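Local coordinates for heroin esterase (Rhodococcus sp., PDB 1LZL), which probably hydrolyses acetyl esters such as heroin, as a serine esterase of the alpha/beta hydrolase fold, at residues Val181-Pro189 / Pro250-Asp260. Numbering follows the deposited sequence.
Sequences VAFQFLEIP and PPTYLSTMELD
Q184 to E187 pair in register with T252 to S255, two neighbouring parallel strands in the central sheet of an alpha/beta hydrolase. Five backbone bonds join them: Q184 N to P251 O, Y253 N to Q184 O, L186 N to Y253 O, S255 N to L186 O and, with a less straight N-H...O angle of 134°, I188 N to S255 O. P251, lacking an N-H, can join this pairing only as an acceptor. On the face turned to helix 161-176, Q184 holds CG anti to its backbone N (chi1 175°) and runs extended alongside T252, where Q184 NE2 donates to T252 OG1 at 2.8 Å, nearly in the amide plane. T252 OG1 in turn donates to P250 O at 2.7 Å, so threonine both accepts and donates in a buried place. The other face carries F185 and Y253, planes 7° apart but rings barely overlapping; Y253 OH is satisfied by E307. Farther along, one water joins E187 OE2 to S255 OG. Beyond E187, I188 CG2 presses on M257 CG at a tight 3.5 Å. D260, probably the acid of a Ser-His-Asp triad with S160 and H290, accepts L262 N at OD1 and H290 ND1 at OD2, while I188 CB packs 3.7 Å from D260 OD2.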
loop_
_atom_site.group_PDB
_atom_site.type_symbol
_atom_site.label_atom_id
_atom_site.label_comp_id
_atom_site.label_asym_id
_atom_site.label_seq_id
_atom_site.Cartn_x
_atom_site.Cartn_y
_atom_site.Cartn_z
ATOM N N VAL A 181 1.770 1.216 -16.744
ATOM C CA VAL A 181 1.190 0.470 -15.625
ATOM C C VAL A 181 -0.204 -0.041 -16.028
ATOM O O VAL A 181 -1.039 0.790 -16.453
ATOM C CB VAL A 181 1.175 1.361 -14.361
ATOM C CG1 VAL A 181 0.450 0.594 -13.253
ATOM C CG2 VAL A 181 2.576 1.751 -13.923
ATOM N N ALA A 182 -0.402 -1.355 -15.950
ATOM C CA ALA A 182 -1.649 -1.979 -16.414
ATOM C C ALA A 182 -2.788 -1.892 -15.387
ATOM O O ALA A 182 -3.968 -1.918 -15.757
ATOM C CB ALA A 182 -1.419 -3.442 -16.756
ATOM N N PHE A 183 -2.436 -1.812 -14.108
ATOM C CA PHE A 183 -3.425 -1.926 -13.019
ATOM C C PHE A 183 -2.874 -1.295 -11.749
ATOM O O PHE A 183 -1.657 -1.391 -11.506
ATOM C CB PHE A 183 -3.786 -3.380 -12.774
ATOM C CG PHE A 183 -4.995 -3.588 -11.856
ATOM C CD1 PHE A 183 -6.266 -3.205 -12.257
ATOM C CD2 PHE A 183 -4.820 -4.165 -10.608
ATOM C CE1 PHE A 183 -7.391 -3.412 -11.461
ATOM C CE2 PHE A 183 -5.931 -4.392 -9.804
ATOM C CZ PHE A 183 -7.199 -4.003 -10.212
ATOM N N GLN A 184 -3.771 -0.654 -10.991
ATOM C CA GLN A 184 -3.427 0.012 -9.735
ATOM C C GLN A 184 -4.243 -0.547 -8.594
ATOM O O GLN A 184 -5.468 -0.534 -8.695
ATOM C CB GLN A 184 -3.662 1.518 -9.935
ATOM C CG GLN A 184 -3.445 2.300 -8.648
ATOM C CD GLN A 184 -3.531 3.804 -8.828
ATOM O OE1 GLN A 184 -2.698 4.514 -8.287
ATOM N NE2 GLN A 184 -4.559 4.257 -9.557
ATOM N N PHE A 185 -3.615 -0.999 -7.503
ATOM C CA PHE A 185 -4.340 -1.654 -6.414
ATOM C C PHE A 185 -4.056 -0.897 -5.113
ATOM O O PHE A 185 -2.892 -0.959 -4.632
ATOM C CB PHE A 185 -3.910 -3.128 -6.339
ATOM C CG PHE A 185 -4.633 -3.888 -5.249
ATOM C CD1 PHE A 185 -4.203 -3.918 -3.920
ATOM C CD2 PHE A 185 -5.793 -4.571 -5.570
ATOM C CE1 PHE A 185 -4.926 -4.591 -2.962
ATOM C CE2 PHE A 185 -6.500 -5.267 -4.602
ATOM C CZ PHE A 185 -6.088 -5.273 -3.294
ATOM N N LEU A 186 -5.070 -0.253 -4.581
ATOM C CA LEU A 186 -4.901 0.625 -3.435
ATOM C C LEU A 186 -5.700 0.127 -2.250
ATOM O O LEU A 186 -6.956 0.239 -2.277
ATOM C CB LEU A 186 -5.315 2.069 -3.829
ATOM C CG LEU A 186 -4.587 2.633 -5.061
ATOM C CD1 LEU A 186 -5.052 4.059 -5.327
ATOM C CD2 LEU A 186 -3.058 2.595 -4.904
ATOM N N GLU A 187 -5.053 -0.405 -1.232
ATOM C CA GLU A 187 -5.812 -0.916 -0.090
ATOM C C GLU A 187 -5.699 0.052 1.069
ATOM O O GLU A 187 -4.554 0.344 1.470
ATOM C CB GLU A 187 -5.231 -2.303 0.251
ATOM C CG GLU A 187 -5.827 -3.051 1.403
ATOM C CD GLU A 187 -5.344 -4.510 1.478
ATOM O OE1 GLU A 187 -4.260 -4.845 0.956
ATOM O OE2 GLU A 187 -6.125 -5.297 2.098
ATOM N N ILE A 188 -6.827 0.493 1.599
ATOM C CA ILE A 188 -6.882 1.473 2.703
ATOM C C ILE A 188 -5.802 2.555 2.534
ATOM O O ILE A 188 -5.014 2.850 3.410
ATOM C CB ILE A 188 -6.858 0.797 4.074
ATOM C CG1 ILE A 188 -5.621 -0.077 4.410
ATOM C CG2 ILE A 188 -8.131 -0.012 4.243
ATOM C CD1 ILE A 188 -5.623 -0.733 5.792
ATOM N N PRO A 189 -5.733 3.192 1.341
ATOM C CA PRO A 189 -4.581 4.063 1.088
ATOM C C PRO A 189 -4.534 5.341 1.906
ATOM O O PRO A 189 -5.598 5.913 2.210
ATOM C CB PRO A 189 -4.772 4.433 -0.415
ATOM C CG PRO A 189 -6.260 4.332 -0.633
ATOM C CD PRO A 189 -6.671 3.119 0.191
ATOM N N PRO A 250 -4.254 4.080 -14.607
ATOM C CA PRO A 250 -4.662 2.716 -14.902
ATOM C C PRO A 250 -5.980 2.307 -14.231
ATOM O O PRO A 250 -6.322 2.909 -13.219
ATOM C CB PRO A 250 -3.523 1.866 -14.280
ATOM C CG PRO A 250 -2.477 2.785 -13.841
ATOM C CD PRO A 250 -3.107 4.132 -13.653
ATOM N N PRO A 251 -6.656 1.279 -14.747
ATOM C CA PRO A 251 -7.818 0.684 -14.026
ATOM C C PRO A 251 -7.367 0.415 -12.594
ATOM O O PRO A 251 -6.217 0.007 -12.338
ATOM C CB PRO A 251 -8.130 -0.613 -14.775
ATOM C CG PRO A 251 -7.529 -0.423 -16.148
ATOM C CD PRO A 251 -6.376 0.534 -15.979
ATOM N N THR A 252 -8.251 0.711 -11.646
ATOM C CA THR A 252 -7.862 0.740 -10.239
ATOM C C THR A 252 -8.841 -0.011 -9.361
ATOM O O THR A 252 -10.042 0.026 -9.623
ATOM C CB THR A 252 -7.854 2.218 -9.808
ATOM O OG1 THR A 252 -6.817 2.881 -10.557
ATOM C CG2 THR A 252 -7.548 2.434 -8.311
ATOM N N TYR A 253 -8.346 -0.641 -8.315
ATOM C CA TYR A 253 -9.140 -1.214 -7.252
ATOM C C TYR A 253 -8.814 -0.365 -6.019
ATOM O O TYR A 253 -7.609 -0.168 -5.752
ATOM C CB TYR A 253 -8.795 -2.683 -6.990
ATOM C CG TYR A 253 -9.557 -3.265 -5.803
ATOM C CD1 TYR A 253 -9.063 -3.210 -4.503
ATOM C CD2 TYR A 253 -10.814 -3.843 -6.004
ATOM C CE1 TYR A 253 -9.764 -3.721 -3.433
ATOM C CE2 TYR A 253 -11.556 -4.396 -4.941
ATOM C CZ TYR A 253 -11.004 -4.312 -3.670
ATOM O OH TYR A 253 -11.656 -4.820 -2.564
ATOM N N LEU A 254 -9.800 0.086 -5.259
ATOM C CA LEU A 254 -9.525 0.853 -4.022
ATOM C C LEU A 254 -10.463 0.369 -2.938
ATOM O O LEU A 254 -11.694 0.367 -3.154
ATOM C CB LEU A 254 -9.702 2.357 -4.281
ATOM C CG LEU A 254 -9.063 3.283 -3.247
ATOM C CD1 LEU A 254 -8.745 4.639 -3.834
ATOM C CD2 LEU A 254 -9.977 3.473 -2.021
ATOM N N SER A 255 -9.955 -0.080 -1.803
ATOM C CA SER A 255 -10.791 -0.477 -0.679
ATOM C C SER A 255 -10.579 0.461 0.499
ATOM O O SER A 255 -9.493 0.995 0.760
ATOM C CB SER A 255 -10.517 -1.933 -0.255
ATOM O OG SER A 255 -9.132 -2.038 0.135
ATOM N N THR A 256 -11.654 0.679 1.263
ATOM C CA THR A 256 -11.636 1.458 2.501
ATOM C C THR A 256 -12.396 0.681 3.567
ATOM O O THR A 256 -13.160 -0.273 3.334
ATOM C CB THR A 256 -12.278 2.848 2.278
ATOM O OG1 THR A 256 -13.636 2.670 1.828
ATOM C CG2 THR A 256 -11.526 3.655 1.225
ATOM N N MET A 257 -12.171 1.078 4.828
ATOM C CA MET A 257 -12.773 0.464 6.000
ATOM C C MET A 257 -13.631 1.489 6.726
ATOM O O MET A 257 -13.339 2.669 6.701
ATOM C CB MET A 257 -11.701 -0.099 6.922
ATOM C CG MET A 257 -10.753 -1.059 6.228
ATOM S SD MET A 257 -11.509 -2.612 5.734
ATOM C CE MET A 257 -10.888 -2.851 4.090
ATOM N N GLU A 258 -14.690 0.984 7.382
ATOM C CA GLU A 258 -15.664 1.912 7.956
ATOM C C GLU A 258 -15.103 2.867 9.011
ATOM O O GLU A 258 -15.382 4.058 8.990
ATOM C CB GLU A 258 -16.792 1.064 8.562
ATOM C CG GLU A 258 -17.879 1.975 9.130
ATOM C CD GLU A 258 -19.111 1.283 9.663
ATOM O OE1 GLU A 258 -19.505 0.254 9.080
ATOM O OE2 GLU A 258 -19.698 1.823 10.658
ATOM N N LEU A 259 -14.362 2.309 9.961
ATOM C CA LEU A 259 -13.886 3.024 11.130
ATOM C C LEU A 259 -12.440 3.455 10.959
ATOM O O LEU A 259 -11.724 3.727 11.926
ATOM C CB LEU A 259 -14.041 2.159 12.400
ATOM C CG LEU A 259 -15.483 1.792 12.750
ATOM C CD1 LEU A 259 -15.511 1.010 14.044
ATOM C CD2 LEU A 259 -16.368 3.020 12.904
ATOM N N ASP A 260 -11.969 3.596 9.724
ATOM C CA ASP A 260 -10.645 4.098 9.391
ATOM C C ASP A 260 -10.647 5.578 9.129
ATOM O O ASP A 260 -11.426 6.114 8.277
ATOM C CB ASP A 260 -10.191 3.344 8.137
ATOM C CG ASP A 260 -8.770 3.597 7.700
ATOM O OD1 ASP A 260 -8.092 4.486 8.267
ATOM O OD2 ASP A 260 -8.333 2.854 6.807
HETATM O O HOH W 1 -9.140 -4.599 1.330
#